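Local structure of phosphoglycerol transferase GacH (Streptococcus pyogenes MGAS5005, 6DGM) at residues A[174-179]-A[239-244]; A[184-189]-A[243-248]. The protein probably transfers glycerol phosphate onto the rhamnose polysaccharide of the streptococcal cell wall through its manganese-binding, sulfatase-like domain, the part present here. All blocks are in the same frame, centred on the assembly; numbering follows the deposited sequence.

Overall arrangement
Helix 229-257 is common to both contacts, which follow one another along it and share S243 and F244. Interaction 1 is the more peripheral: a small hairpin, 174-179, lays a valine and a glycine against L241 and F244 in a partly buried contact without hydrogen bonds, a methyl standing over the phenyl face. Interaction 2 lies about 10 Å away between centres and nearer the middle of the chain, where helix 182-192 sends one tyrosine across to T245 and E248; its ring is met at the edge and obliquely, and its hydroxyl is hydrogen-bonded to T249. The hairpin leads into helix 182-192, and the probable hydrogen bond from E174 N to T184 OG1 joins the two regions directly.

Interaction 1: residues A[174-179]-A[239-244]; sequences ENVGLL and ARLLSF
V176 meets F244 through a single methyl: CG1 stands over one face of the phenyl ring, 4.2 Å from its centroid and 26° off the normal, a CH-pi contact. The offset puts the methyl toward the inner end of the ring, 3.9 Å from F244 CD2 and equally near CG. It is the branch anti to the backbone N (chi1 163°) that makes this approach, and the same CG1 also lies 4.1 Å from L241 CD2, so this one methyl touches both helix side chains. A beta-branched valine suits the place because its short, stiff side chain presents a methyl close to its own backbone. L241 contributes just the end of its side chain: CD2 packs 3.9 Å from the carbonyl O of V176 and touches G177 CA, so backbone as well as side chain is met by this methyl.

These contacts belong to a small two-stranded antiparallel hairpin, 175-176 with 179-180, resting on helix 229-257 of the sulfatase-like domain, whose wider fold is that of the alkaline phosphatase clan. V176 N donates to L179 O at 3.2 Å and E174 pairs with S181 through the backbone, closing the turn at G177 and L178. Glycine is called for at G177 by its positive phi, 79°, together with its psi, at which a CB would be jammed against the preceding carbonyl O; it would also come very close to L241 CD2.

Farther out, V176 also touches S181 and Q207, while L241 reaches N208. On the helix, S243 OG donates to R240 O at 2.6 Å, in the carbonyl plane on a lone pair, and the guanidinium of R240 is bonded to the carbonyls of I220 and S214, tying helix 229-257 to the loop ahead of strand 222-224.

Interaction 2: residues A[184-189]-A[243-248]; sequences TVYNNI and SFTDKE
Two helices of the sulfatase-like alpha/beta domain, 182-192 and 229-257, meet here beside the central mixed sheet, and the contact between them is carried by one aromatic side chain. Y186 points from the first helix toward the second, where residues T245 and E248, three apart and thus on neighbouring turns, receive it. The CD2-CE2 side of its ring makes the contact: CD2 lies 3.5 Å from the carbonyl O of E248, which approaches obliquely, and CE2 is 3.7 Å from E248 C. E248 CB instead sits at the ring edge, in its plane, 3.9 Å from both CD2 and CE2. With CG anti to the carbonyl carbon (chi1 -68°), the ring extends across to the second helix. At the far end Y186 OH comes within 4.3 Å of T245 CG2, a loose contact of hydroxyl and methyl.

Tyrosine fits because it spans the gap with an apolar ring yet ends in a polar group: the OH is hydrogen-bonded to T249 OG1, one residue beyond the segment, and the ring also touches L44 of strand 40-46. T245 is similarly divided, its methyl near the tyrosine while OG1 bonds to D182 OD2, at the start of helix 182-192, and to N208 ND2. Behind Y186, N188 ND2 donates to T184 O at 2.8 Å with a nearly straight angle of 171°; it comes from the face of that carbonyl plane opposite the helical donor N188 N. V185 and I189 meanwhile pack on strand 200-204.

No hydrogen bond links residues 184-189 directly to 243-248, so the pairing rests on van der Waals packing, while the bonds of Y186 OH to T249 and of T245 OG1 to D182 bridge the same two helices just beyond these segments and satisfy the hydroxyls in this buried setting.

Interaction 1: residues A[174-179]-A[239-244]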
loop_
_atom_site.group_PDB
_atom_site.type_symbol
_atom_site.label_atom_id
_atom_site.label_comp_id
_atom_site.label_asym_id
_atom_site.label_seq_id
_atom_site.Cartn_x
_atom_site.Cartn_y
_atom_site.Cartn_z
ATOM N N GLU A 174 17.130 17.074 -0.353
ATOM C CA GLU A 174 18.426 16.538 -0.729
ATOM C C GLU A 174 18.188 15.297 -1.570
ATOM O O GLU A 174 17.169 14.610 -1.413
ATOM C CB GLU A 174 19.242 16.118 0.488
ATOM C CG GLU A 174 19.586 17.255 1.424
ATOM C CD GLU A 174 20.350 16.765 2.640
ATOM O OE1 GLU A 174 19.839 15.855 3.344
ATOM O OE2 GLU A 174 21.473 17.267 2.867
ATOM N N ASN A 175 19.115 15.037 -2.485
ATOM C CA ASN A 175 19.046 13.862 -3.333
ATOM C C ASN A 175 20.015 12.813 -2.810
ATOM O O ASN A 175 21.111 13.136 -2.346
ATOM C CB ASN A 175 19.454 14.174 -4.770
ATOM C CG ASN A 175 18.498 15.078 -5.505
ATOM O OD1 ASN A 175 18.813 15.524 -6.610
ATOM N ND2 ASN A 175 17.349 15.353 -4.929
ATOM N N VAL A 176 19.588 11.564 -2.856
ATOM C CA VAL A 176 20.427 10.391 -2.646
ATOM C C VAL A 176 20.207 9.550 -3.901
ATOM O O VAL A 176 19.078 9.089 -4.163
ATOM C CB VAL A 176 20.056 9.634 -1.371
ATOM C CG1 VAL A 176 20.629 8.235 -1.386
ATOM C CG2 VAL A 176 20.540 10.418 -0.139
ATOM N N GLY A 177 21.255 9.396 -4.702
ATOM C CA GLY A 177 21.070 9.020 -6.091
ATOM C C GLY A 177 20.664 10.236 -6.908
ATOM O O GLY A 177 20.997 11.373 -6.578
ATOM N N LEU A 178 19.952 9.987 -8.001
ATOM C CA LEU A 178 19.537 11.074 -8.876
ATOM C C LEU A 178 18.296 11.817 -8.385
ATOM O O LEU A 178 18.041 12.938 -8.850
ATOM C CB LEU A 178 19.238 10.516 -10.264
ATOM C CG LEU A 178 20.431 9.882 -10.972
ATOM C CD1 LEU A 178 19.973 9.212 -12.235
ATOM C CD2 LEU A 178 21.478 10.945 -11.254
ATOM N N LEU A 179 17.529 11.232 -7.468
ATOM C CA LEU A 179 16.199 11.718 -7.115
ATOM C C LEU A 179 16.131 12.047 -5.625
ATOM O O LEU A 179 17.082 11.825 -4.870
ATOM C CB LEU A 179 15.143 10.691 -7.543
ATOM C CG LEU A 179 15.206 10.312 -9.031
ATOM C CD1 LEU A 179 14.403 9.069 -9.304
ATOM C CD2 LEU A 179 14.710 11.471 -9.890
ATOM N N ALA A 239 20.971 -1.828 -5.193
ATOM C CA ALA A 239 21.241 -2.379 -3.868
ATOM C C ALA A 239 21.891 -1.338 -2.958
ATOM O O ALA A 239 21.577 -1.265 -1.761
ATOM C CB ALA A 239 22.123 -3.624 -3.955
ATOM N N ARG A 240 22.801 -0.537 -3.506
ATOM C CA ARG A 240 23.403 0.548 -2.741
ATOM C C ARG A 240 22.339 1.531 -2.275
ATOM O O ARG A 240 22.328 1.948 -1.115
ATOM C CB ARG A 240 24.476 1.250 -3.576
ATOM C CG ARG A 240 25.707 0.405 -3.766
ATOM C CD ARG A 240 26.580 0.956 -4.865
ATOM N NE ARG A 240 27.804 0.168 -4.962
ATOM C CZ ARG A 240 28.683 0.254 -5.948
ATOM N NH1 ARG A 240 28.483 1.097 -6.949
ATOM N NH2 ARG A 240 29.752 -0.528 -5.936
ATOM N N LEU A 241 21.433 1.921 -3.179
ATOM C CA LEU A 241 20.354 2.833 -2.809
ATOM C C LEU A 241 19.447 2.224 -1.745
ATOM O O LEU A 241 19.031 2.918 -0.810
ATOM C CB LEU A 241 19.570 3.231 -4.062
ATOM C CG LEU A 241 20.345 4.151 -5.011
ATOM C CD1 LEU A 241 19.598 4.283 -6.333
ATOM C CD2 LEU A 241 20.534 5.527 -4.424
ATOM N N LEU A 242 19.167 0.922 -1.836
ATOM C CA LEU A 242 18.369 0.281 -0.796
ATOM C C LEU A 242 19.035 0.401 0.569
ATOM O O LEU A 242 18.350 0.532 1.595
ATOM C CB LEU A 242 18.131 -1.195 -1.093
ATOM C CG LEU A 242 17.060 -1.564 -2.103
ATOM C CD1 LEU A 242 16.824 -3.080 -2.022
ATOM C CD2 LEU A 242 15.747 -0.830 -1.917
ATOM N N SER A 243 20.372 0.305 0.606
ATOM C CA SER A 243 21.074 0.366 1.885
ATOM C C SER A 243 20.817 1.690 2.602
ATOM O O SER A 243 20.749 1.719 3.842
ATOM C CB SER A 243 22.571 0.105 1.681
ATOM O OG SER A 243 23.258 1.276 1.271
ATOM N N PHE A 244 20.672 2.790 1.848
ATOM C CA PHE A 244 20.333 4.073 2.465
ATOM C C PHE A 244 18.890 4.064 2.950
ATOM O O PHE A 244 18.594 4.473 4.078
ATOM C CB PHE A 244 20.525 5.241 1.481
ATOM C CG PHE A 244 21.958 5.539 1.148
ATOM C CD1 PHE A 244 22.738 6.278 2.013
ATOM C CD2 PHE A 244 22.515 5.113 -0.054
ATOM C CE1 PHE A 244 24.071 6.564 1.709
ATOM C CE2 PHE A 244 23.843 5.382 -0.350
ATOM C CZ PHE A 244 24.621 6.114 0.523
#

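Interaction 2: residues A[184-189]-A[243-248]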
loop_
_atom_site.group_PDB
_atom_site.type_symbol
_atom_site.label_atom_id
_atom_site.label_comp_id
_atom_site.label_asym_id
_atom_site.label_seq_id
_atom_site.Cartn_x
_atom_site.Cartn_y
_atom_site.Cartn_z
ATOM N N THR A 184 14.764 12.859 3.038
ATOM C CA THR A 184 13.971 14.070 2.881
ATOM C C THR A 184 12.500 13.780 3.136
ATOM O O THR A 184 11.824 14.518 3.870
ATOM C CB THR A 184 14.146 14.647 1.482
ATOM O OG1 THR A 184 15.495 15.099 1.309
ATOM C CG2 THR A 184 13.219 15.823 1.258
ATOM N N VAL A 185 11.981 12.711 2.518
ATOM C CA VAL A 185 10.568 12.378 2.699
ATOM C C VAL A 185 10.261 12.117 4.172
ATOM O O VAL A 185 9.311 12.681 4.747
ATOM C CB VAL A 185 10.185 11.186 1.808
ATOM C CG1 VAL A 185 8.773 10.737 2.102
ATOM C CG2 VAL A 185 10.334 11.575 0.332
ATOM N N TYR A 186 11.064 11.259 4.812
ATOM C CA TYR A 186 10.806 10.895 6.201
ATOM C C TYR A 186 10.854 12.116 7.109
ATOM O O TYR A 186 10.008 12.268 7.998
ATOM C CB TYR A 186 11.831 9.858 6.655
ATOM C CG TYR A 186 11.723 8.487 6.014
ATOM C CD1 TYR A 186 10.503 7.976 5.614
ATOM C CD2 TYR A 186 12.846 7.703 5.820
ATOM C CE1 TYR A 186 10.411 6.726 5.038
ATOM C CE2 TYR A 186 12.762 6.460 5.260
ATOM C CZ TYR A 186 11.534 5.972 4.875
ATOM O OH TYR A 186 11.448 4.718 4.320
ATOM N N ASN A 187 11.827 13.008 6.897
ATOM C CA ASN A 187 11.953 14.159 7.777
ATOM C C ASN A 187 10.831 15.155 7.546
ATOM O O ASN A 187 10.405 15.839 8.484
ATOM C CB ASN A 187 13.336 14.773 7.638
ATOM C CG ASN A 187 14.369 14.000 8.436
ATOM O OD1 ASN A 187 14.020 13.280 9.381
ATOM N ND2 ASN A 187 15.628 14.156 8.086
ATOM N N ASN A 188 10.303 15.208 6.327
ATOM C CA ASN A 188 9.131 16.041 6.078
ATOM C C ASN A 188 7.871 15.450 6.713
ATOM O O ASN A 188 7.019 16.198 7.190
ATOM C CB ASN A 188 8.972 16.299 4.590
ATOM C CG ASN A 188 9.786 17.479 4.128
ATOM O OD1 ASN A 188 9.291 18.608 4.082
ATOM N ND2 ASN A 188 11.064 17.243 3.823
ATOM N N ILE A 189 7.727 14.116 6.739
ATOM C CA ILE A 189 6.637 13.527 7.521
ATOM C C ILE A 189 6.761 13.945 8.983
ATOM O O ILE A 189 5.809 14.445 9.592
ATOM C CB ILE A 189 6.631 11.998 7.404
ATOM C CG1 ILE A 189 6.389 11.554 5.956
ATOM C CG2 ILE A 189 5.537 11.393 8.332
ATOM C CD1 ILE A 189 6.645 10.095 5.776
ATOM N N SER A 243 20.372 0.305 0.606
ATOM C CA SER A 243 21.074 0.366 1.885
ATOM C C SER A 243 20.817 1.690 2.602
ATOM O O SER A 243 20.749 1.719 3.842
ATOM C CB SER A 243 22.571 0.105 1.681
ATOM O OG SER A 243 23.258 1.276 1.271
ATOM N N PHE A 244 20.672 2.790 1.848
ATOM C CA PHE A 244 20.333 4.073 2.465
ATOM C C PHE A 244 18.890 4.064 2.950
ATOM O O PHE A 244 18.594 4.473 4.078
ATOM C CB PHE A 244 20.525 5.241 1.481
ATOM C CG PHE A 244 21.958 5.539 1.148
ATOM C CD1 PHE A 244 22.738 6.278 2.013
ATOM C CD2 PHE A 244 22.515 5.113 -0.054
ATOM C CE1 PHE A 244 24.071 6.564 1.709
ATOM C CE2 PHE A 244 23.843 5.382 -0.350
ATOM C CZ PHE A 244 24.621 6.114 0.523
ATOM N N THR A 245 17.973 3.590 2.106
ATOM C CA THR A 245 16.581 3.507 2.523
ATOM C C THR A 245 16.452 2.684 3.787
ATOM O O THR A 245 15.691 3.038 4.693
ATOM C CB THR A 245 15.739 2.887 1.417
ATOM O OG1 THR A 245 15.735 3.782 0.296
ATOM C CG2 THR A 245 14.299 2.627 1.880
ATOM N N ASP A 246 17.219 1.602 3.877
ATOM C CA ASP A 246 17.118 0.710 5.019
ATOM C C ASP A 246 17.511 1.426 6.302
ATOM O O ASP A 246 16.792 1.361 7.308
ATOM C CB ASP A 246 18.002 -0.504 4.774
ATOM C CG ASP A 246 17.890 -1.526 5.867
ATOM O OD1 ASP A 246 16.826 -2.164 5.964
ATOM O OD2 ASP A 246 18.870 -1.695 6.612
ATOM N N LYS A 247 18.642 2.136 6.280
ATOM C CA LYS A 247 19.079 2.878 7.459
ATOM C C LYS A 247 18.131 4.024 7.787
ATOM O O LYS A 247 17.842 4.273 8.966
ATOM C CB LYS A 247 20.496 3.398 7.252
ATOM C CG LYS A 247 21.522 2.300 7.133
ATOM C CD LYS A 247 22.894 2.892 6.849
ATOM C CE LYS A 247 23.911 1.804 6.573
ATOM N NZ LYS A 247 23.519 0.982 5.392
ATOM N N GLU A 248 17.658 4.751 6.770
ATOM C CA GLU A 248 16.788 5.885 7.039
ATOM C C GLU A 248 15.427 5.433 7.559
ATOM O O GLU A 248 14.800 6.154 8.336
ATOM C CB GLU A 248 16.623 6.755 5.795
ATOM C CG GLU A 248 17.926 7.352 5.276
ATOM C CD GLU A 248 18.558 8.338 6.243
ATOM O OE1 GLU A 248 17.864 8.802 7.183
ATOM O OE2 GLU A 248 19.766 8.657 6.065
#